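Local atomic coordinates of arginine 3rd transport system periplasmic binding protein (Legionella pneumophila subsp. pneumophila str. Philadelphia 1, PDB entry 3KZG), a protein that probably captures arginine in the periplasm and delivers it to a membrane transport system, as solute-binding proteins of family 3 do. Residues Leu85-Ser90 with Tyr193-Asn198; Ser70-Asp75 with Ile187-Gly192; Gln35-Arg40 with Asn209-Glu214; Asn4-Thr9 with Glu63-Ile68. All blocks are in the same frame, centred on the assembly; numbering follows the deposited sequence.

Contact 1: Leu85-Ser90 with Tyr193-Asn198; sequences LPYMES and YSIMAN
Tyr193 lies between two side chains of the 85-90 loop, its CB over the ring of Tyr87 and its own ring under Ser90. Tyr193 CB sits 4.2 Å from the centroid of the Tyr87 ring, an off-centre CH-pi contact, and Tyr193 O lies over the same face, 3.5 Å above the ring plane and offset toward the rim. A chi1 of 54° sets Tyr87 CG between its own backbone N and carbonyl carbon. Further out, Ser90 CB rests over the face of the Tyr193 ring, 3.8 Å from the centroid. Met88, a selenomethionine, runs beside Tyr193 and points the same way; its CG meets the ring edge at CD2 (3.9 Å), and SE stands at that edge in a Met-aromatic contact. Two backbone hydrogen bonds fix the pairing: Tyr87 N to Tyr193 O, nearly straight onto the carbonyl, and Tyr193 N to Met88 O, both 2.9 Å. A water joins Tyr87 OH to Ser194 O, donating to the latter at 2.9 Å. Ser90 OG hydrogen-bonds outside the pair, to Gly192 N and, at a doubtfully short distance, to Ile189 O, and Phe16 meets the Tyr193 ring edge-to-face. These loops lead into and out of the second lobe, consistent with the hinge of this two-lobed family. The chemistry suits a buried junction: backbone groups paired, one Tyr87 face against a carbonyl oxygen, one Tyr193 face against Ser90 CB.

Contact 2: Ser70-Asp75 with Ile187-Gly192; sequences SMIITD and ISIGEG
Met71 comes only to the margin of the 187-192 segment, with its O 3.5 Å from Gly192 O; that carbonyl of Met71 bonds instead to the backbone of Ser194. Ile72 makes the tightest packing. Its CG2, anti to the backbone N, presses on Gly190 CA at 3.4 Å, closer than usual for two carbons. The other branch ends in CD1, which touches Ile189 CG2 at 4.0 Å, the two side chains crossing at about a right angle, with Tyr121 of helix 121-127 packing on both. Ile73 then grips the loop with its backbone: Ile73 N donates to Gly192 O at 3.0 Å, nearly straight at 170°, and Ile73 O accepts from Glu191 N at 2.9 Å. Here the chain leaves strand 180-188 of the second lobe and turns back toward the first, a crossing consistent with the hinge of a periplasmic binding protein. Gly192, at phi 106°, has backbone angles that suit glycine. Ile73 CB also lies 4.0 Å from Glu191 CB, with the side chains again roughly perpendicular. At the end, Asp75 OD1 faces Glu191 OE2 at 4.5 Å, two like charges whose repulsion Lys78 may ease through long, weak ion pairs to both.

Contact 3: Gln35-Arg40 with Asn209-Glu214; sequences QEICRR and NKILLE
Ile211 packs against Arg40 and Ile37 where segments 35-40 and 209-214, of helices 29-40 and 202-217, cross at 109° with their axes 10.0 Å apart. Ile211 CG2 touches the aliphatic part of Arg40, 3.4 Å from CD, while Ile211 CD1 lies 3.5 Å from Arg40 CB, so both branches of the isoleucine lean on the arginine stem. Ile37 CG2 meets the same Ile211 methyl more loosely, and Ile37 CD1 reaches Leu212 CD2 at 3.7 Å. The polar contacts lie beyond this carbon layer. The Arg40 chain is extended from CG to NE (chi2 173°, chi3 -177°), which carries NE toward Glu36. There NE gives a 2.7 Å salt bridge to Glu36 OE2 on its anti lone pair; Arg39 NH1 meets the same oxygen on its syn side, also at 2.7 Å. One carboxylate oxygen is thus shared by two cationic groups, which would probably favour its charged form. Toward the other helix, a water accepts from Arg40 NH1 and donates to Glu214 OE1 at 2.7 Å, bridging the helices. Around this crossing, Asp218 gives NH1 a salt bridge, Met215 of helix 202-217 covers Ile37 and Arg40, Ile195 packs on Ile37, and Cys38 faces strand 44-50.

Contact 4: Asn4-Thr9 with Glu63-Ile68; sequences NLTIGT and EVDLVI
Thr6 is gripped through both its backbone groups by Asp65. Thr6 N donates to Asp65 OD2 at 2.9 Å, arriving on the anti side of that oxygen and 18° out of the carboxylate plane, while Asp65 N returns a 2.7 Å bond to Thr6 O in the carbonyl plane. Asp65 CG lies anti to its carbonyl carbon (chi1 -61°), on the side of segment 4-9. Leu66 N adds a weak bond to Thr6 O. Further along, Gly8 N bonds to Leu66 O at 2.9 Å and Ile68 N to Gly8 O at 3.1 Å, the regular exchange of parallel strands that pairs Ile7 with Leu66 and Gly8 with Val67. Strand 4-13 thereby lies between 66-67 and 44-50, both parallel to it, in the sheet of the first lobe, with helix 29-40 packed on the Ile7 and Ile68 face. At the far end Thr9 OG1, anti to its backbone N, donates to Ile68 O at 3.0 Å. Outward from the backbone, Ile7 CG2 meets Ile68 CG2 at 3.5 Å, and Leu5 CD1 only brushes Leu66 CD1. On the other face Thr6 CG2 touches Val64 CG1 at 3.8 Å, with Leu59 of helix 55-60 covering Val64 and Val67.

From the N terminus, contact 4 closes first, joining strand 4-13 to 66-67 after a loop that contains helix 29-40. That helix opens contact 3, whose other half arrives only at helix 202-217, so contacts 3 and 4 cross, and contacts 1 and 2 both nest inside the loop of contact 3. Contacts 1 and 2 also cross each other: 70-75 opens, 85-90 follows, then the chain passes through the second lobe and returns through 187-192 and 193-198. They touch directly where Tyr193 packs on Ser70 and Ile72. Contact 1 meets contact 4 where Met196 N bonds Val67 O, and contact 3 through Leu85 and Asn209, tying the interlobe crossings to the first lobe's sheet and helices.

Contact 1: Leu85-Ser90 with Tyr193-Asn198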
loop_
_atom_site.group_PDB
_atom_site.type_symbol
_atom_site.label_atom_id
_atom_site.label_comp_id
_atom_site.label_asym_id
_atom_site.label_seq_id
_atom_site.Cartn_x
_atom_site.Cartn_y
_atom_site.Cartn_z
ATOM N N LEU A 85 -1.039 22.434 -11.875
ATOM C CA LEU A 85 -1.642 21.138 -12.136
ATOM C C LEU A 85 -2.862 21.107 -11.215
ATOM O O LEU A 85 -2.832 21.670 -10.116
ATOM C CB LEU A 85 -0.683 20.013 -11.743
ATOM C CG LEU A 85 0.681 19.997 -12.440
ATOM C CD1 LEU A 85 1.555 18.894 -11.847
ATOM C CD2 LEU A 85 0.479 19.795 -13.931
ATOM N N PRO A 86 -3.957 20.479 -11.655
ATOM C CA PRO A 86 -5.126 20.437 -10.772
ATOM C C PRO A 86 -4.764 19.573 -9.566
ATOM O O PRO A 86 -3.995 18.617 -9.702
ATOM C CB PRO A 86 -6.201 19.805 -11.653
ATOM C CG PRO A 86 -5.399 18.890 -12.548
ATOM C CD PRO A 86 -4.190 19.722 -12.899
ATOM N N TYR A 87 -5.281 19.918 -8.390
ATOM C CA TYR A 87 -4.986 19.144 -7.184
ATOM C C TYR A 87 -6.193 18.337 -6.758
ATOM O O TYR A 87 -6.165 17.660 -5.733
ATOM C CB TYR A 87 -4.571 20.065 -6.028
ATOM C CG TYR A 87 -5.555 21.178 -5.695
ATOM C CD1 TYR A 87 -6.714 20.933 -4.952
ATOM C CD2 TYR A 87 -5.305 22.488 -6.104
ATOM C CE1 TYR A 87 -7.598 21.982 -4.623
ATOM C CE2 TYR A 87 -6.176 23.529 -5.783
ATOM C CZ TYR A 87 -7.310 23.279 -5.047
ATOM O OH TYR A 87 -8.158 24.331 -4.738
HETATM N N MSE A 88 -7.254 18.406 -7.550
HETATM C CA MSE A 88 -8.481 17.700 -7.218
HETATM C C MSE A 88 -9.452 17.751 -8.395
HETATM O O MSE A 88 -9.504 18.745 -9.128
HETATM C CB MSE A 88 -9.109 18.356 -5.981
HETATM C CG MSE A 88 -10.404 17.744 -5.488
HETATM SE SE MSE A 88 -10.949 18.521 -3.786
HETATM C CE MSE A 88 -12.630 17.571 -3.553
ATOM N N GLU A 89 -10.201 16.673 -8.592
ATOM C CA GLU A 89 -11.178 16.637 -9.675
ATOM C C GLU A 89 -12.305 17.612 -9.336
ATOM O O GLU A 89 -12.700 17.719 -8.181
ATOM C CB GLU A 89 -11.752 15.227 -9.836
ATOM C CG GLU A 89 -12.722 15.087 -10.993
ATOM C CD GLU A 89 -13.219 13.659 -11.178
ATOM O OE1 GLU A 89 -14.029 13.186 -10.352
ATOM O OE2 GLU A 89 -12.789 13.013 -12.153
ATOM N N SER A 90 -12.817 18.325 -10.335
ATOM C CA SER A 90 -13.891 19.283 -10.093
ATOM C C SER A 90 -15.241 18.767 -10.576
ATOM O O SER A 90 -15.414 18.440 -11.751
ATOM C CB SER A 90 -13.576 20.631 -10.766
ATOM O OG SER A 90 -13.393 20.495 -12.166
ATOM N N TYR A 193 -9.771 21.489 -9.872
ATOM C CA TYR A 193 -9.516 22.665 -9.048
ATOM C C TYR A 193 -8.016 22.879 -9.084
ATOM O O TYR A 193 -7.237 21.933 -8.957
ATOM C CB TYR A 193 -9.986 22.453 -7.600
ATOM C CG TYR A 193 -11.481 22.230 -7.451
ATOM C CD1 TYR A 193 -12.397 23.134 -7.985
ATOM C CD2 TYR A 193 -11.978 21.106 -6.780
ATOM C CE1 TYR A 193 -13.772 22.925 -7.864
ATOM C CE2 TYR A 193 -13.352 20.890 -6.650
ATOM C CZ TYR A 193 -14.242 21.804 -7.198
ATOM O OH TYR A 193 -15.599 21.594 -7.090
ATOM N N SER A 194 -7.607 24.130 -9.257
ATOM C CA SER A 194 -6.189 24.434 -9.359
ATOM C C SER A 194 -5.798 25.794 -8.795
ATOM O O SER A 194 -6.650 26.634 -8.508
ATOM C CB SER A 194 -5.773 24.347 -10.832
ATOM O OG SER A 194 -4.579 25.064 -11.074
ATOM N N ILE A 195 -4.496 25.991 -8.632
ATOM C CA ILE A 195 -3.954 27.247 -8.131
ATOM C C ILE A 195 -3.798 28.150 -9.358
ATOM O O ILE A 195 -3.161 27.771 -10.341
ATOM C CB ILE A 195 -2.606 26.993 -7.431
ATOM C CG1 ILE A 195 -2.843 26.093 -6.209
ATOM C CG2 ILE A 195 -1.964 28.305 -6.996
ATOM C CD1 ILE A 195 -1.587 25.707 -5.478
HETATM N N MSE A 196 -4.396 29.337 -9.295
HETATM C CA MSE A 196 -4.384 30.281 -10.407
HETATM C C MSE A 196 -3.373 31.412 -10.250
HETATM O O MSE A 196 -3.069 31.849 -9.143
HETATM C CB MSE A 196 -5.791 30.849 -10.565
HETATM C CG MSE A 196 -6.091 31.536 -11.876
HETATM SE SE MSE A 196 -7.973 31.974 -11.917
HETATM C CE MSE A 196 -7.952 33.382 -10.553
ATOM N N ALA A 197 -2.843 31.877 -11.374
ATOM C CA ALA A 197 -1.866 32.952 -11.343
ATOM C C ALA A 197 -1.886 33.724 -12.650
ATOM O O ALA A 197 -2.564 33.330 -13.602
ATOM C CB ALA A 197 -0.477 32.380 -11.086
ATOM N N ASN A 198 -1.164 34.840 -12.686
ATOM C CA ASN A 198 -1.088 35.648 -13.895
ATOM C C ASN A 198 -0.124 34.943 -14.854
ATOM O O ASN A 198 0.806 34.267 -14.420
ATOM C CB ASN A 198 -0.598 37.064 -13.557
ATOM C CG ASN A 198 -1.627 37.866 -12.770
ATOM O OD1 ASN A 198 -1.362 38.323 -11.656
ATOM N ND2 ASN A 198 -2.811 38.032 -13.348
HETATM O O HOH W 1 -8.519 26.636 -6.280
#

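Contact 2: Ser70-Asp75 with Ile187-Gly192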
loop_
_atom_site.group_PDB
_atom_site.type_symbol
_atom_site.label_atom_id
_atom_site.label_comp_id
_atom_site.label_asym_id
_atom_site.label_seq_id
_atom_site.Cartn_x
_atom_site.Cartn_y
_atom_site.Cartn_z
ATOM N N SER A 70 -11.101 26.702 -4.696
ATOM C CA SER A 70 -11.819 25.740 -5.524
ATOM C C SER A 70 -11.990 26.325 -6.925
ATOM O O SER A 70 -13.082 26.334 -7.479
ATOM C CB SER A 70 -13.186 25.395 -4.900
ATOM O OG SER A 70 -14.050 26.515 -4.825
HETATM N N MSE A 71 -10.890 26.813 -7.493
HETATM C CA MSE A 71 -10.917 27.411 -8.822
HETATM C C MSE A 71 -10.853 26.389 -9.943
HETATM O O MSE A 71 -9.826 25.746 -10.150
HETATM C CB MSE A 71 -9.754 28.382 -8.984
HETATM C CG MSE A 71 -9.921 29.283 -10.195
HETATM SE SE MSE A 71 -11.527 30.357 -9.989
HETATM C CE MSE A 71 -10.895 31.444 -8.514
ATOM N N ILE A 72 -11.943 26.264 -10.687
ATOM C CA ILE A 72 -12.007 25.303 -11.777
ATOM C C ILE A 72 -11.321 25.763 -13.057
ATOM O O ILE A 72 -11.615 26.837 -13.590
ATOM C CB ILE A 72 -13.465 24.948 -12.119
ATOM C CG1 ILE A 72 -14.181 24.434 -10.866
ATOM C CG2 ILE A 72 -13.492 23.886 -13.225
ATOM C CD1 ILE A 72 -15.654 24.192 -11.061
ATOM N N ILE A 73 -10.412 24.929 -13.552
ATOM C CA ILE A 73 -9.704 25.223 -14.788
ATOM C C ILE A 73 -10.696 25.158 -15.939
ATOM O O ILE A 73 -11.291 24.108 -16.195
ATOM C CB ILE A 73 -8.601 24.183 -15.086
ATOM C CG1 ILE A 73 -7.571 24.160 -13.965
ATOM C CG2 ILE A 73 -7.923 24.509 -16.418
ATOM C CD1 ILE A 73 -6.461 23.172 -14.216
ATOM N N THR A 74 -10.874 26.280 -16.629
ATOM C CA THR A 74 -11.779 26.339 -17.774
ATOM C C THR A 74 -11.078 27.107 -18.881
ATOM O O THR A 74 -10.187 27.912 -18.614
ATOM C CB THR A 74 -13.096 27.084 -17.451
ATOM O OG1 THR A 74 -12.816 28.471 -17.228
ATOM C CG2 THR A 74 -13.760 26.499 -16.213
ATOM N N ASP A 75 -11.482 26.870 -20.120
ATOM C CA ASP A 75 -10.871 27.574 -21.239
ATOM C C ASP A 75 -11.072 29.086 -21.138
ATOM O O ASP A 75 -10.170 29.857 -21.453
ATOM C CB ASP A 75 -11.434 27.053 -22.564
ATOM C CG ASP A 75 -10.886 25.688 -22.927
ATOM O OD1 ASP A 75 -9.648 25.518 -22.880
ATOM O OD2 ASP A 75 -11.684 24.789 -23.264
ATOM N N ILE A 187 -21.759 16.160 -11.103
ATOM C CA ILE A 187 -21.525 16.428 -12.519
ATOM C C ILE A 187 -20.102 16.901 -12.804
ATOM O O ILE A 187 -19.616 17.847 -12.183
ATOM C CB ILE A 187 -22.498 17.509 -13.049
ATOM C CG1 ILE A 187 -23.937 17.178 -12.638
ATOM C CG2 ILE A 187 -22.382 17.617 -14.562
ATOM C CD1 ILE A 187 -24.444 15.852 -13.152
ATOM N N SER A 188 -19.441 16.251 -13.755
ATOM C CA SER A 188 -18.083 16.642 -14.103
ATOM C C SER A 188 -18.126 18.015 -14.765
ATOM O O SER A 188 -18.904 18.243 -15.685
ATOM C CB SER A 188 -17.459 15.629 -15.065
ATOM O OG SER A 188 -16.098 15.945 -15.313
ATOM N N ILE A 189 -17.301 18.934 -14.286
ATOM C CA ILE A 189 -17.272 20.264 -14.871
ATOM C C ILE A 189 -15.862 20.832 -14.796
ATOM O O ILE A 189 -15.220 20.798 -13.746
ATOM C CB ILE A 189 -18.247 21.219 -14.150
ATOM C CG1 ILE A 189 -18.193 22.605 -14.806
ATOM C CG2 ILE A 189 -17.905 21.285 -12.667
ATOM C CD1 ILE A 189 -19.090 23.631 -14.160
ATOM N N GLY A 190 -15.377 21.342 -15.920
ATOM C CA GLY A 190 -14.041 21.903 -15.943
ATOM C C GLY A 190 -12.971 20.829 -15.906
ATOM O O GLY A 190 -13.264 19.641 -16.029
ATOM N N GLU A 191 -11.726 21.245 -15.718
ATOM C CA GLU A 191 -10.615 20.303 -15.700
ATOM C C GLU A 191 -9.910 20.191 -14.352
ATOM O O GLU A 191 -8.705 19.934 -14.296
ATOM C CB GLU A 191 -9.611 20.686 -16.794
ATOM C CG GLU A 191 -10.249 20.832 -18.167
ATOM C CD GLU A 191 -9.245 21.132 -19.268
ATOM O OE1 GLU A 191 -8.291 20.344 -19.439
ATOM O OE2 GLU A 191 -9.415 22.153 -19.969
ATOM N N GLY A 192 -10.663 20.383 -13.270
ATOM C CA GLY A 192 -10.090 20.265 -11.940
ATOM C C GLY A 192 -9.853 21.567 -11.200
ATOM O O GLY A 192 -9.758 22.620 -11.818
#

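Contact 3: Gln35-Arg40 with Asn209-Glu214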
loop_
_atom_site.group_PDB
_atom_site.type_symbol
_atom_site.label_atom_id
_atom_site.label_comp_id
_atom_site.label_asym_id
_atom_site.label_seq_id
_atom_site.Cartn_x
_atom_site.Cartn_y
_atom_site.Cartn_z
ATOM N N GLN A 35 -0.833 26.007 2.375
ATOM C CA GLN A 35 0.101 26.141 3.489
ATOM C C GLN A 35 1.277 25.182 3.312
ATOM O O GLN A 35 2.438 25.575 3.431
ATOM C CB GLN A 35 -0.617 25.834 4.806
ATOM C CG GLN A 35 0.216 26.046 6.059
ATOM C CD GLN A 35 0.548 27.509 6.303
ATOM O OE1 GLN A 35 1.417 28.081 5.642
ATOM N NE2 GLN A 35 -0.153 28.125 7.251
ATOM N N GLU A 36 0.970 23.923 3.022
ATOM C CA GLU A 36 1.995 22.901 2.831
ATOM C C GLU A 36 2.881 23.179 1.607
ATOM O O GLU A 36 4.096 22.985 1.659
ATOM C CB GLU A 36 1.326 21.530 2.707
ATOM C CG GLU A 36 2.262 20.368 2.470
ATOM C CD GLU A 36 3.328 20.238 3.532
ATOM O OE1 GLU A 36 3.086 20.676 4.676
ATOM O OE2 GLU A 36 4.405 19.682 3.226
ATOM N N ILE A 37 2.273 23.632 0.512
ATOM C CA ILE A 37 3.026 23.942 -0.700
ATOM C C ILE A 37 4.047 25.057 -0.438
ATOM O O ILE A 37 5.171 25.015 -0.946
ATOM C CB ILE A 37 2.081 24.376 -1.849
ATOM C CG1 ILE A 37 1.239 23.179 -2.308
ATOM C CG2 ILE A 37 2.885 24.940 -3.014
ATOM C CD1 ILE A 37 0.223 23.509 -3.371
ATOM N N CYS A 38 3.657 26.046 0.358
ATOM C CA CYS A 38 4.548 27.156 0.677
ATOM C C CYS A 38 5.761 26.733 1.500
ATOM O O CYS A 38 6.860 27.228 1.266
ATOM C CB CYS A 38 3.788 28.266 1.409
ATOM S SG CYS A 38 2.682 29.211 0.350
ATOM N N ARG A 39 5.587 25.820 2.454
ATOM C CA ARG A 39 6.735 25.398 3.253
ATOM C C ARG A 39 7.731 24.640 2.384
ATOM O O ARG A 39 8.942 24.708 2.605
ATOM C CB ARG A 39 6.307 24.528 4.443
ATOM C CG ARG A 39 5.681 23.194 4.095
ATOM C CD ARG A 39 5.363 22.406 5.368
ATOM N NE ARG A 39 6.560 21.844 5.989
ATOM C CZ ARG A 39 7.215 20.783 5.524
ATOM N NH1 ARG A 39 6.788 20.161 4.433
ATOM N NH2 ARG A 39 8.302 20.346 6.146
ATOM N N ARG A 40 7.212 23.922 1.392
ATOM C CA ARG A 40 8.055 23.167 0.475
ATOM C C ARG A 40 8.757 24.148 -0.456
ATOM O O ARG A 40 9.826 23.862 -0.981
ATOM C CB ARG A 40 7.209 22.162 -0.315
ATOM C CG ARG A 40 6.766 20.988 0.544
ATOM C CD ARG A 40 5.782 20.071 -0.164
ATOM N NE ARG A 40 5.337 19.013 0.734
ATOM C CZ ARG A 40 5.799 17.767 0.725
ATOM N NH1 ARG A 40 6.729 17.399 -0.151
ATOM N NH2 ARG A 40 5.341 16.890 1.607
ATOM N N ASN A 209 4.112 22.991 -9.414
ATOM C CA ASN A 209 3.736 21.731 -10.038
ATOM C C ASN A 209 4.654 20.616 -9.536
ATOM O O ASN A 209 4.183 19.532 -9.172
ATOM C CB ASN A 209 3.800 21.838 -11.566
ATOM C CG ASN A 209 2.687 22.704 -12.133
ATOM O OD1 ASN A 209 1.703 22.992 -11.445
ATOM N ND2 ASN A 209 2.831 23.119 -13.392
ATOM N N LYS A 210 5.957 20.877 -9.510
ATOM C CA LYS A 210 6.896 19.880 -9.026
ATOM C C LYS A 210 6.544 19.506 -7.591
ATOM O O LYS A 210 6.529 18.325 -7.247
ATOM C CB LYS A 210 8.339 20.396 -9.103
ATOM C CG LYS A 210 8.843 20.549 -10.531
ATOM C CD LYS A 210 10.372 20.566 -10.629
ATOM C CE LYS A 210 10.978 21.821 -10.022
ATOM N NZ LYS A 210 12.432 21.938 -10.340
ATOM N N ILE A 211 6.241 20.510 -6.767
ATOM C CA ILE A 211 5.876 20.286 -5.369
ATOM C C ILE A 211 4.633 19.402 -5.262
ATOM O O ILE A 211 4.572 18.506 -4.418
ATOM C CB ILE A 211 5.578 21.625 -4.622
ATOM C CG1 ILE A 211 6.850 22.465 -4.494
ATOM C CG2 ILE A 211 5.021 21.342 -3.229
ATOM C CD1 ILE A 211 7.970 21.764 -3.756
ATOM N N LEU A 212 3.640 19.673 -6.108
ATOM C CA LEU A 212 2.403 18.894 -6.110
ATOM C C LEU A 212 2.686 17.437 -6.465
ATOM O O LEU A 212 2.081 16.527 -5.902
ATOM C CB LEU A 212 1.397 19.482 -7.110
ATOM C CG LEU A 212 0.674 20.777 -6.711
ATOM C CD1 LEU A 212 -0.137 21.298 -7.900
ATOM C CD2 LEU A 212 -0.241 20.507 -5.519
ATOM N N LEU A 213 3.603 17.223 -7.407
ATOM C CA LEU A 213 3.967 15.873 -7.808
ATOM C C LEU A 213 4.693 15.153 -6.665
ATOM O O LEU A 213 4.431 13.982 -6.401
ATOM C CB LEU A 213 4.841 15.915 -9.066
ATOM C CG LEU A 213 4.102 16.348 -10.343
ATOM C CD1 LEU A 213 5.072 16.527 -11.498
ATOM C CD2 LEU A 213 3.041 15.304 -10.680
ATOM N N GLU A 214 5.583 15.861 -5.970
ATOM C CA GLU A 214 6.326 15.265 -4.861
ATOM C C GLU A 214 5.412 14.966 -3.675
ATOM O O GLU A 214 5.677 14.050 -2.898
ATOM C CB GLU A 214 7.462 16.204 -4.446
ATOM C CG GLU A 214 8.272 16.673 -5.648
ATOM C CD GLU A 214 9.330 17.697 -5.312
ATOM O OE1 GLU A 214 9.041 18.625 -4.534
ATOM O OE2 GLU A 214 10.450 17.578 -5.849
HETATM O O HOH W 2 8.303 18.984 -2.012
#

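Contact 4: Asn4-Thr9 with Glu63-Ile68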
loop_
_atom_site.group_PDB
_atom_site.type_symbol
_atom_site.label_atom_id
_atom_site.label_comp_id
_atom_site.label_asym_id
_atom_site.label_seq_id
_atom_site.Cartn_x
_atom_site.Cartn_y
_atom_site.Cartn_z
ATOM N N ASN A 4 8.206 35.327 0.754
ATOM C CA ASN A 4 6.912 35.343 1.420
ATOM C C ASN A 4 5.844 35.570 0.359
ATOM O O ASN A 4 5.923 36.517 -0.426
ATOM C CB ASN A 4 6.875 36.468 2.459
ATOM C CG ASN A 4 5.657 36.393 3.372
ATOM O OD1 ASN A 4 5.545 37.161 4.327
ATOM N ND2 ASN A 4 4.744 35.471 3.085
ATOM N N LEU A 5 4.847 34.690 0.337
ATOM C CA LEU A 5 3.773 34.783 -0.640
ATOM C C LEU A 5 2.459 35.238 -0.024
ATOM O O LEU A 5 2.186 34.991 1.150
ATOM C CB LEU A 5 3.570 33.427 -1.322
ATOM C CG LEU A 5 4.755 32.839 -2.094
ATOM C CD1 LEU A 5 4.417 31.427 -2.561
ATOM C CD2 LEU A 5 5.091 33.733 -3.279
ATOM N N THR A 6 1.652 35.910 -0.838
ATOM C CA THR A 6 0.345 36.399 -0.428
ATOM C C THR A 6 -0.680 35.678 -1.297
ATOM O O THR A 6 -0.744 35.899 -2.507
ATOM C CB THR A 6 0.234 37.929 -0.641
ATOM O OG1 THR A 6 1.161 38.599 0.227
ATOM C CG2 THR A 6 -1.181 38.416 -0.349
ATOM N N ILE A 7 -1.472 34.807 -0.680
ATOM C CA ILE A 7 -2.470 34.050 -1.421
ATOM C C ILE A 7 -3.893 34.521 -1.159
ATOM O O ILE A 7 -4.317 34.658 -0.017
ATOM C CB ILE A 7 -2.406 32.538 -1.083
ATOM C CG1 ILE A 7 -0.996 31.995 -1.319
ATOM C CG2 ILE A 7 -3.403 31.773 -1.946
ATOM C CD1 ILE A 7 -0.018 32.348 -0.234
ATOM N N GLY A 8 -4.626 34.763 -2.236
ATOM C CA GLY A 8 -6.004 35.182 -2.104
ATOM C C GLY A 8 -6.889 33.950 -2.123
ATOM O O GLY A 8 -6.647 33.023 -2.896
ATOM N N THR A 9 -7.899 33.931 -1.256
ATOM C CA THR A 9 -8.842 32.816 -1.175
ATOM C C THR A 9 -10.207 33.423 -0.867
ATOM O O THR A 9 -10.279 34.546 -0.370
ATOM C CB THR A 9 -8.448 31.829 -0.055
ATOM O OG1 THR A 9 -9.317 30.689 -0.093
ATOM C CG2 THR A 9 -8.546 32.498 1.308
ATOM N N GLU A 63 -2.548 42.148 -6.215
ATOM C CA GLU A 63 -2.829 42.373 -4.799
ATOM C C GLU A 63 -2.372 41.112 -4.066
ATOM O O GLU A 63 -2.056 41.136 -2.875
ATOM C CB GLU A 63 -4.331 42.579 -4.569
ATOM C CG GLU A 63 -4.916 43.829 -5.216
ATOM C CD GLU A 63 -6.398 43.998 -4.917
ATOM O OE1 GLU A 63 -6.769 44.019 -3.724
ATOM O OE2 GLU A 63 -7.194 44.113 -5.871
ATOM N N VAL A 64 -2.348 40.007 -4.806
ATOM C CA VAL A 64 -1.928 38.716 -4.282
ATOM C C VAL A 64 -1.068 38.011 -5.326
ATOM O O VAL A 64 -1.192 38.266 -6.523
ATOM C CB VAL A 64 -3.133 37.824 -3.960
ATOM C CG1 VAL A 64 -3.992 38.491 -2.897
ATOM C CG2 VAL A 64 -3.939 37.569 -5.218
ATOM N N ASP A 65 -0.200 37.117 -4.871
ATOM C CA ASP A 65 0.680 36.391 -5.783
ATOM C C ASP A 65 -0.011 35.213 -6.453
ATOM O O ASP A 65 0.233 34.918 -7.624
ATOM C CB ASP A 65 1.904 35.893 -5.021
ATOM C CG ASP A 65 2.698 37.018 -4.422
ATOM O OD1 ASP A 65 3.090 37.917 -5.192
ATOM O OD2 ASP A 65 2.930 37.009 -3.194
ATOM N N LEU A 66 -0.876 34.548 -5.699
ATOM C CA LEU A 66 -1.594 33.384 -6.194
ATOM C C LEU A 66 -3.016 33.365 -5.652
ATOM O O LEU A 66 -3.354 34.116 -4.740
ATOM C CB LEU A 66 -0.874 32.109 -5.745
ATOM C CG LEU A 66 0.571 31.931 -6.204
ATOM C CD1 LEU A 66 1.228 30.816 -5.410
ATOM C CD2 LEU A 66 0.600 31.638 -7.701
ATOM N N VAL A 67 -3.843 32.502 -6.232
ATOM C CA VAL A 67 -5.221 32.342 -5.792
ATOM C C VAL A 67 -5.570 30.859 -5.734
ATOM O O VAL A 67 -5.239 30.094 -6.641
ATOM C CB VAL A 67 -6.219 33.040 -6.741
ATOM C CG1 VAL A 67 -7.632 32.552 -6.460
ATOM C CG2 VAL A 67 -6.146 34.548 -6.548
ATOM N N ILE A 68 -6.214 30.468 -4.639
ATOM C CA ILE A 68 -6.666 29.100 -4.435
ATOM C C ILE A 68 -8.012 29.195 -3.725
ATOM O O ILE A 68 -8.099 29.607 -2.571
ATOM C CB ILE A 68 -5.667 28.272 -3.588
ATOM C CG1 ILE A 68 -6.172 26.831 -3.463
ATOM C CG2 ILE A 68 -5.452 28.913 -2.217
ATOM C CD1 ILE A 68 -5.187 25.881 -2.815
#